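PDB 3C2G: Sys-1 protein from Caenorhabditis elegans, which acts as a beta-catenin in Wnt asymmetry signalling, binding the TCF factor POP-1 directly and activating or repressing target genes as a transcription coregulator. Local coordinates for residues Pro183-Arg195 / His255-Leu269. Residues are numbered along the deposited sequence; the frame is centred on the assembly and turned at random.
Sequences PGMINPAIFIIFR and HLIQVIIRTFDLLGL
With CG set beside its own backbone N (chi1 -67°), Phe-191 swings its ring onto Arg-262, whose CG takes the same setting and whose chain then runs out extended from CG to NE. The result is a CH-pi contact: CB of Arg-262 stands 3.6 Å from the centroid of the Phe-191 ring, over one face. As a knob, this phenylalanine enters a hole formed by Val-259, Arg-262, Thr-263 and Leu-266. The Thr-263 hydroxyl, 3.6 Å from CZ of Phe-191, donates to Val-259 O, so a polar group at the wall of the hole is already satisfied within its own helix. Farther out, the Arg-262 guanidinium lies with one face against CB of Pro-188, while CD1 of Ile-192 meets its edge; the arginine thus works here through its carbon chain and through the flat face of its guanidinium, which lies on the proline ring.

Polar links hold the two ends. His-255 NE2 donates to Ile-186 O at 3.0 Å, with the carbonyl oxygen in the ring plane, tying the turn before helix 189-198 to its partner. At the same end, CB of Pro-183 rests on CD2 of Leu-256 at 3.7 Å. At the other end, NH1 of the extended Arg-195 forms a salt bridge with Asp-265 OD2 (2.6 Å), the guanidinium and carboxylate planes only 17° apart, and CD1 of Leu-269 lies over one guanidinium face.

The segments' helices run almost parallel, 8° apart with axes 10.5 Å distant, illustrating side-by-side helix packing in an armadillo domain. Helix 134-150 borders helix 189-198 through Phe-141 and Ile-148, helix 224-239 meets Pro-183 and Val-259 through Ser-235, and helix 298-311 packs on Ile-260 and Phe-264, continuing the stack of helices.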
loop_
_atom_site.group_PDB
_atom_site.type_symbol
_atom_site.label_atom_id
_atom_site.label_comp_id
_atom_site.label_asym_id
_atom_site.label_seq_id
_atom_site.Cartn_x
_atom_site.Cartn_y
_atom_site.Cartn_z
ATOM N N PRO A 183 -27.162 -0.089 -0.431
ATOM C CA PRO A 183 -25.938 -0.364 0.341
ATOM C C PRO A 183 -26.145 -0.495 1.850
ATOM O O PRO A 183 -25.280 -1.023 2.546
ATOM C CB PRO A 183 -25.028 0.823 0.012
ATOM C CG PRO A 183 -25.921 1.859 -0.549
ATOM C CD PRO A 183 -27.074 1.168 -1.189
ATOM N N GLY A 184 -27.284 -0.028 2.347
ATOM C CA GLY A 184 -27.635 -0.190 3.754
ATOM C C GLY A 184 -27.894 -1.644 4.111
ATOM O O GLY A 184 -27.813 -2.008 5.277
HETATM N N MSE A 185 -28.202 -2.463 3.096
HETATM C CA MSE A 185 -28.363 -3.927 3.230
HETATM C C MSE A 185 -27.054 -4.690 3.463
HETATM O O MSE A 185 -27.092 -5.879 3.760
HETATM C CB MSE A 185 -29.003 -4.524 1.965
HETATM C CG MSE A 185 -30.381 -4.002 1.606
HETATM SE SE MSE A 185 -31.757 -4.619 2.850
HETATM C CE MSE A 185 -33.274 -3.542 2.171
ATOM N N ILE A 186 -25.909 -4.027 3.301
ATOM C CA ILE A 186 -24.623 -4.721 3.297
ATOM C C ILE A 186 -24.082 -4.899 4.713
ATOM O O ILE A 186 -23.566 -3.956 5.320
ATOM C CB ILE A 186 -23.570 -4.014 2.377
ATOM C CG1 ILE A 186 -24.119 -3.825 0.963
ATOM C CG2 ILE A 186 -22.262 -4.800 2.319
ATOM C CD1 ILE A 186 -23.267 -2.943 0.082
ATOM N N ASN A 187 -24.217 -6.111 5.247
ATOM C CA ASN A 187 -23.625 -6.449 6.534
ATOM C C ASN A 187 -22.092 -6.404 6.442
ATOM O O ASN A 187 -21.512 -6.988 5.532
ATOM C CB ASN A 187 -24.085 -7.846 6.967
ATOM C CG ASN A 187 -23.839 -8.112 8.438
ATOM O OD1 ASN A 187 -22.698 -8.241 8.891
ATOM N ND2 ASN A 187 -24.918 -8.198 9.198
ATOM N N PRO A 188 -21.428 -5.719 7.387
ATOM C CA PRO A 188 -19.956 -5.629 7.383
ATOM C C PRO A 188 -19.242 -6.978 7.326
ATOM O O PRO A 188 -18.164 -7.078 6.734
ATOM C CB PRO A 188 -19.644 -4.927 8.709
ATOM C CG PRO A 188 -20.860 -4.127 9.003
ATOM C CD PRO A 188 -22.020 -4.963 8.506
ATOM N N ALA A 189 -19.834 -8.003 7.932
ATOM C CA ALA A 189 -19.275 -9.351 7.914
ATOM C C ALA A 189 -19.039 -9.877 6.502
ATOM O O ALA A 189 -18.157 -10.700 6.295
ATOM C CB ALA A 189 -20.172 -10.310 8.685
ATOM N N ILE A 190 -19.832 -9.414 5.541
ATOM C CA ILE A 190 -19.602 -9.742 4.140
ATOM C C ILE A 190 -18.178 -9.376 3.709
ATOM O O ILE A 190 -17.562 -10.102 2.933
ATOM C CB ILE A 190 -20.645 -9.079 3.228
ATOM C CG1 ILE A 190 -21.969 -9.833 3.351
ATOM C CG2 ILE A 190 -20.204 -9.102 1.781
ATOM C CD1 ILE A 190 -23.181 -8.968 3.173
ATOM N N PHE A 191 -17.647 -8.280 4.245
ATOM C CA PHE A 191 -16.268 -7.906 3.967
ATOM C C PHE A 191 -15.275 -8.815 4.662
ATOM O O PHE A 191 -14.313 -9.266 4.049
ATOM C CB PHE A 191 -16.014 -6.431 4.313
ATOM C CG PHE A 191 -16.754 -5.479 3.416
ATOM C CD1 PHE A 191 -16.269 -5.188 2.146
ATOM C CD2 PHE A 191 -17.955 -4.901 3.831
ATOM C CE1 PHE A 191 -16.955 -4.312 1.301
ATOM C CE2 PHE A 191 -18.655 -4.033 2.999
ATOM C CZ PHE A 191 -18.158 -3.732 1.729
ATOM N N ILE A 192 -15.511 -9.084 5.942
ATOM C CA ILE A 192 -14.657 -9.986 6.727
ATOM C C ILE A 192 -14.450 -11.325 6.019
ATOM O O ILE A 192 -13.324 -11.796 5.910
ATOM C CB ILE A 192 -15.231 -10.201 8.144
ATOM C CG1 ILE A 192 -15.359 -8.855 8.884
ATOM C CG2 ILE A 192 -14.377 -11.176 8.937
ATOM C CD1 ILE A 192 -14.043 -8.053 9.012
ATOM N N ILE A 193 -15.529 -11.893 5.490
ATOM C CA ILE A 193 -15.496 -13.182 4.813
ATOM C C ILE A 193 -14.738 -13.130 3.480
ATOM O O ILE A 193 -13.894 -13.985 3.216
ATOM C CB ILE A 193 -16.929 -13.743 4.602
ATOM C CG1 ILE A 193 -17.614 -13.958 5.953
ATOM C CG2 ILE A 193 -16.889 -15.037 3.809
ATOM C CD1 ILE A 193 -19.111 -13.918 5.902
ATOM N N PHE A 194 -15.047 -12.146 2.639
ATOM C CA PHE A 194 -14.274 -11.902 1.418
ATOM C C PHE A 194 -12.789 -11.744 1.725
ATOM O O PHE A 194 -11.953 -12.401 1.121
ATOM C CB PHE A 194 -14.788 -10.681 0.659
ATOM C CG PHE A 194 -15.827 -11.006 -0.364
ATOM C CD1 PHE A 194 -15.545 -11.896 -1.401
ATOM C CD2 PHE A 194 -17.081 -10.427 -0.305
ATOM C CE1 PHE A 194 -16.504 -12.220 -2.358
ATOM C CE2 PHE A 194 -18.051 -10.741 -1.260
ATOM C CZ PHE A 194 -17.759 -11.642 -2.289
ATOM N N ARG A 195 -12.465 -10.909 2.696
ATOM C CA ARG A 195 -11.078 -10.734 3.070
ATOM C C ARG A 195 -10.448 -12.078 3.409
ATOM O O ARG A 195 -9.326 -12.365 3.001
ATOM C CB ARG A 195 -10.965 -9.775 4.252
ATOM C CG ARG A 195 -9.540 -9.503 4.702
ATOM C CD ARG A 195 -9.507 -8.536 5.879
ATOM N NE ARG A 195 -8.140 -8.189 6.251
ATOM C CZ ARG A 195 -7.473 -7.147 5.765
ATOM N NH1 ARG A 195 -8.047 -6.338 4.882
ATOM N NH2 ARG A 195 -6.229 -6.911 6.162
ATOM N N HIS A 255 -22.696 3.901 8.856
ATOM C CA HIS A 255 -22.655 2.588 8.247
ATOM C C HIS A 255 -22.195 2.697 6.795
ATOM O O HIS A 255 -21.435 1.865 6.313
ATOM C CB HIS A 255 -24.025 1.908 8.342
ATOM C CG HIS A 255 -24.138 0.683 7.493
ATOM N ND1 HIS A 255 -24.781 0.680 6.272
ATOM C CD2 HIS A 255 -23.647 -0.566 7.664
ATOM C CE1 HIS A 255 -24.693 -0.525 5.735
ATOM N NE2 HIS A 255 -24.014 -1.300 6.560
ATOM N N LEU A 256 -22.677 3.722 6.101
ATOM C CA LEU A 256 -22.314 3.935 4.708
ATOM C C LEU A 256 -20.853 4.353 4.553
ATOM O O LEU A 256 -20.190 3.903 3.636
ATOM C CB LEU A 256 -23.258 4.925 4.045
ATOM C CG LEU A 256 -24.679 4.412 3.754
ATOM C CD1 LEU A 256 -25.551 5.528 3.225
ATOM C CD2 LEU A 256 -24.718 3.212 2.791
ATOM N N ILE A 257 -20.348 5.175 5.469
ATOM C CA ILE A 257 -18.955 5.583 5.430
ATOM C C ILE A 257 -18.103 4.344 5.554
ATOM O O ILE A 257 -17.151 4.134 4.787
ATOM C CB ILE A 257 -18.619 6.593 6.552
ATOM C CG1 ILE A 257 -19.119 7.995 6.165
ATOM C CG2 ILE A 257 -17.101 6.626 6.852
ATOM C CD1 ILE A 257 -19.100 9.000 7.315
ATOM N N GLN A 258 -18.471 3.512 6.525
ATOM C CA GLN A 258 -17.767 2.261 6.805
ATOM C C GLN A 258 -17.853 1.312 5.602
ATOM O O GLN A 258 -16.878 0.646 5.276
ATOM C CB GLN A 258 -18.311 1.625 8.092
ATOM C CG GLN A 258 -17.250 0.987 9.011
ATOM C CD GLN A 258 -16.142 1.955 9.491
ATOM O OE1 GLN A 258 -16.392 3.128 9.814
ATOM N NE2 GLN A 258 -14.909 1.447 9.549
ATOM N N VAL A 259 -18.998 1.273 4.930
ATOM C CA VAL A 259 -19.126 0.502 3.703
ATOM C C VAL A 259 -18.120 0.970 2.626
ATOM O O VAL A 259 -17.513 0.153 1.934
ATOM C CB VAL A 259 -20.560 0.557 3.135
ATOM C CG1 VAL A 259 -20.580 0.101 1.666
ATOM C CG2 VAL A 259 -21.495 -0.299 3.964
ATOM N N ILE A 260 -17.936 2.284 2.503
ATOM C CA ILE A 260 -16.986 2.838 1.537
ATOM C C ILE A 260 -15.531 2.475 1.895
ATOM O O ILE A 260 -14.732 2.112 1.026
ATOM C CB ILE A 260 -17.153 4.365 1.439
ATOM C CG1 ILE A 260 -18.466 4.709 0.754
ATOM C CG2 ILE A 260 -15.949 5.016 0.737
ATOM C CD1 ILE A 260 -18.982 6.069 1.150
ATOM N N ILE A 261 -15.199 2.588 3.172
ATOM C CA ILE A 261 -13.865 2.279 3.662
ATOM C C ILE A 261 -13.502 0.806 3.469
ATOM O O ILE A 261 -12.406 0.487 3.025
ATOM C CB ILE A 261 -13.696 2.717 5.139
ATOM C CG1 ILE A 261 -13.736 4.253 5.226
ATOM C CG2 ILE A 261 -12.415 2.156 5.727
ATOM C CD1 ILE A 261 -13.717 4.839 6.630
ATOM N N ARG A 262 -14.423 -0.090 3.772
ATOM C CA ARG A 262 -14.167 -1.506 3.563
ATOM C C ARG A 262 -14.125 -1.877 2.077
ATOM O O ARG A 262 -13.461 -2.836 1.692
ATOM C CB ARG A 262 -15.193 -2.361 4.321
ATOM C CG ARG A 262 -15.049 -2.302 5.861
ATOM C CD ARG A 262 -16.150 -3.147 6.520
ATOM N NE ARG A 262 -16.187 -3.054 7.981
ATOM C CZ ARG A 262 -15.867 -4.044 8.814
ATOM N NH1 ARG A 262 -15.481 -5.228 8.343
ATOM N NH2 ARG A 262 -15.944 -3.850 10.126
ATOM N N THR A 263 -14.836 -1.131 1.244
ATOM C CA THR A 263 -14.727 -1.321 -0.197
ATOM C C THR A 263 -13.348 -0.887 -0.704
ATOM O O THR A 263 -12.772 -1.568 -1.542
ATOM C CB THR A 263 -15.826 -0.579 -0.934
ATOM O OG1 THR A 263 -17.091 -1.120 -0.536
ATOM C CG2 THR A 263 -15.674 -0.720 -2.436
ATOM N N PHE A 264 -12.815 0.217 -0.178
ATOM C CA PHE A 264 -11.454 0.620 -0.505
ATOM C C PHE A 264 -10.472 -0.469 -0.071
ATOM O O PHE A 264 -9.592 -0.857 -0.837
ATOM C CB PHE A 264 -11.064 1.962 0.156
ATOM C CG PHE A 264 -11.723 3.194 -0.451
ATOM C CD1 PHE A 264 -12.067 3.249 -1.796
ATOM C CD2 PHE A 264 -11.957 4.323 0.343
ATOM C CE1 PHE A 264 -12.645 4.407 -2.340
ATOM C CE2 PHE A 264 -12.533 5.485 -0.189
ATOM C CZ PHE A 264 -12.876 5.527 -1.531
ATOM N N ASP A 265 -10.621 -0.953 1.156
ATOM C CA ASP A 265 -9.752 -2.002 1.698
ATOM C C ASP A 265 -9.807 -3.287 0.865
ATOM O O ASP A 265 -8.774 -3.875 0.576
ATOM C CB ASP A 265 -10.118 -2.296 3.159
ATOM C CG ASP A 265 -9.202 -3.344 3.803
ATOM O OD1 ASP A 265 -7.963 -3.137 3.841
ATOM O OD2 ASP A 265 -9.721 -4.383 4.273
ATOM N N LEU A 266 -11.006 -3.708 0.460
ATOM C CA LEU A 266 -11.160 -4.924 -0.341
ATOM C C LEU A 266 -10.529 -4.780 -1.751
ATOM O O LEU A 266 -9.741 -5.642 -2.177
ATOM C CB LEU A 266 -12.626 -5.363 -0.404
ATOM C CG LEU A 266 -12.960 -6.678 -1.112
ATOM C CD1 LEU A 266 -12.118 -7.859 -0.609
ATOM C CD2 LEU A 266 -14.460 -7.001 -1.019
ATOM N N LEU A 267 -10.842 -3.691 -2.451
ATOM C CA LEU A 267 -10.155 -3.369 -3.715
ATOM C C LEU A 267 -8.626 -3.352 -3.584
ATOM O O LEU A 267 -7.927 -3.876 -4.442
ATOM C CB LEU A 267 -10.634 -2.035 -4.257
ATOM C CG LEU A 267 -12.045 -2.091 -4.803
ATOM C CD1 LEU A 267 -12.608 -0.698 -4.845
ATOM C CD2 LEU A 267 -12.056 -2.783 -6.154
ATOM N N GLY A 268 -8.115 -2.776 -2.501
ATOM C CA GLY A 268 -6.697 -2.878 -2.197
ATOM C C GLY A 268 -6.185 -4.313 -2.215
ATOM O O GLY A 268 -5.128 -4.594 -2.775
ATOM N N LEU A 269 -6.929 -5.238 -1.604
ATOM C CA LEU A 269 -6.500 -6.625 -1.594
ATOM C C LEU A 269 -6.630 -7.310 -2.934
ATOM O O LEU A 269 -5.809 -8.161 -3.270
ATOM C CB LEU A 269 -7.224 -7.418 -0.515
ATOM C CG LEU A 269 -6.206 -7.817 0.556
ATOM C CD1 LEU A 269 -6.661 -7.382 1.972
ATOM C CD2 LEU A 269 -5.882 -9.320 0.457
#